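Local coordinates for membrane lipoprotein TpN32 (PDB 1XS5) that binds L-methionine between two lobes, as periplasmic binding proteins do, and probably serves its uptake, at residues G101-I106 with D163-A168. Numbering follows the deposited sequence.
Sequences GAVIAI and DQVDGA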
loop_
_atom_site.group_PDB
_atom_site.type_symbol
_atom_site.label_atom_id
_atom_site.label_comp_id
_atom_site.label_asym_id
_atom_site.label_seq_id
_atom_site.Cartn_x
_atom_site.Cartn_y
_atom_site.Cartn_z
ATOM N N GLY A 101 9.546 -25.432 8.042
ATOM C CA GLY A 101 9.832 -25.477 6.628
ATOM C C GLY A 101 8.786 -24.820 5.727
ATOM O O GLY A 101 9.036 -24.701 4.542
ATOM N N ALA A 102 7.633 -24.400 6.257
ATOM C CA ALA A 102 6.594 -23.754 5.419
ATOM C C ALA A 102 7.168 -22.615 4.571
ATOM O O ALA A 102 8.056 -21.880 5.033
ATOM C CB ALA A 102 5.467 -23.214 6.307
ATOM N N VAL A 103 6.665 -22.445 3.335
ATOM C CA VAL A 103 7.182 -21.359 2.468
ATOM C C VAL A 103 6.247 -20.132 2.511
ATOM O O VAL A 103 5.062 -20.245 2.188
ATOM C CB VAL A 103 7.301 -21.805 0.956
ATOM C CG1 VAL A 103 7.693 -20.599 0.076
ATOM C CG2 VAL A 103 8.340 -22.916 0.800
ATOM N N ILE A 104 6.755 -18.984 2.935
ATOM C CA ILE A 104 5.920 -17.771 3.008
ATOM C C ILE A 104 6.497 -16.699 2.070
ATOM O O ILE A 104 7.655 -16.295 2.202
ATOM C CB ILE A 104 5.852 -17.233 4.471
ATOM C CG1 ILE A 104 5.209 -18.288 5.383
ATOM C CG2 ILE A 104 5.042 -15.945 4.525
ATOM C CD1 ILE A 104 4.938 -17.797 6.838
ATOM N N ALA A 105 5.684 -16.237 1.121
ATOM C CA ALA A 105 6.102 -15.227 0.163
ATOM C C ALA A 105 5.776 -13.848 0.714
ATOM O O ALA A 105 4.690 -13.645 1.261
ATOM C CB ALA A 105 5.348 -15.432 -1.153
ATOM N N ILE A 106 6.681 -12.897 0.519
ATOM C CA ILE A 106 6.478 -11.536 0.977
ATOM C C ILE A 106 6.884 -10.524 -0.099
ATOM O O ILE A 106 7.597 -10.871 -1.059
ATOM C CB ILE A 106 7.313 -11.275 2.262
ATOM C CG1 ILE A 106 8.800 -11.452 1.972
ATOM C CG2 ILE A 106 6.935 -12.279 3.367
ATOM C CD1 ILE A 106 9.644 -11.309 3.266
ATOM N N ASP A 163 -1.364 -19.796 -4.700
ATOM C CA ASP A 163 -1.758 -21.191 -4.677
ATOM C C ASP A 163 -0.600 -22.193 -4.752
ATOM O O ASP A 163 -0.811 -23.422 -4.697
ATOM C CB ASP A 163 -2.804 -21.445 -5.780
ATOM C CG ASP A 163 -4.152 -20.846 -5.412
ATOM O OD1 ASP A 163 -4.672 -21.219 -4.318
ATOM O OD2 ASP A 163 -4.687 -20.006 -6.195
ATOM N N GLN A 164 0.622 -21.670 -4.804
ATOM C CA GLN A 164 1.800 -22.512 -4.872
ATOM C C GLN A 164 2.742 -22.394 -3.657
ATOM O O GLN A 164 3.826 -22.979 -3.646
ATOM C CB GLN A 164 2.572 -22.208 -6.156
ATOM C CG GLN A 164 1.895 -22.736 -7.443
ATOM C CD GLN A 164 0.758 -21.859 -7.938
ATOM O OE1 GLN A 164 0.928 -20.669 -8.148
ATOM N NE2 GLN A 164 -0.412 -22.453 -8.128
ATOM N N VAL A 165 2.363 -21.600 -2.660
ATOM C CA VAL A 165 3.178 -21.458 -1.447
ATOM C C VAL A 165 2.279 -21.754 -0.239
ATOM O O VAL A 165 1.080 -21.826 -0.364
ATOM C CB VAL A 165 3.775 -20.025 -1.297
ATOM C CG1 VAL A 165 4.765 -19.745 -2.451
ATOM C CG2 VAL A 165 2.643 -18.975 -1.330
ATOM N N ASP A 166 2.871 -21.925 0.932
ATOM C CA ASP A 166 2.082 -22.214 2.130
ATOM C C ASP A 166 1.340 -20.978 2.647
ATOM O O ASP A 166 0.251 -21.097 3.214
ATOM C CB ASP A 166 3.016 -22.778 3.217
ATOM C CG ASP A 166 3.631 -24.119 2.792
ATOM O OD1 ASP A 166 2.831 -25.039 2.510
ATOM O OD2 ASP A 166 4.881 -24.235 2.740
ATOM N N GLY A 167 1.951 -19.809 2.487
ATOM C CA GLY A 167 1.274 -18.574 2.888
ATOM C C GLY A 167 1.890 -17.384 2.158
ATOM O O GLY A 167 2.928 -17.520 1.500
ATOM N N ALA A 168 1.264 -16.211 2.270
ATOM C CA ALA A 168 1.798 -15.020 1.645
ATOM C C ALA A 168 1.294 -13.798 2.391
ATOM O O ALA A 168 0.115 -13.773 2.829
ATOM C CB ALA A 168 1.339 -14.927 0.194
#
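Asp166 meets Val103 with its carboxylate on the backbone: a side-chain oxygen, not a main-chain carbonyl, accepts Val103 N just before the first beta bridge, Ile104 with Gly167. The Val103 N-H points almost straight at Asp166 OD2, 2.6 Å away at 167°, and uses the anti lone pair of that oxygen. CG of Asp166 lies anti to its own carbonyl carbon (chi1 -64°), which swings the carboxylate along the neighbouring chain until OD2 also rests 3.2 Å from Ala102 CA. The side chains of Val103 and Asp166 cross at roughly a right angle, as do those of Val103 and Val165. In the latter pair, Val103 CG1, anti to its backbone N (chi1 174°), touches Val165 CG1 at 4.0 Å.

Val103 O accepts Gly167 N at 3.2 Å and, weakly, Asp166 N. From here a parallel ladder takes over: Ala105 N donates to Gly167 O at 3.1 Å, and the methyls of Ala105 and Ala168 share the opposite face from Ile104, their CB atoms 4.3 Å apart.

The pair exemplifies a side-chain acceptor extending a parallel ladder at its start, within one lobe sheet of a periplasmic-binding-protein fold; the Ala168 side chain is about 13 Å from the bound methionine. Strand 103-107 lies parallel to and between 149-153 and 167-170 in the mixed five-stranded sheet. Val149 and Gln151 touch Val103, Val153 packs on Ala105, and helix 110-122 receives Ile106.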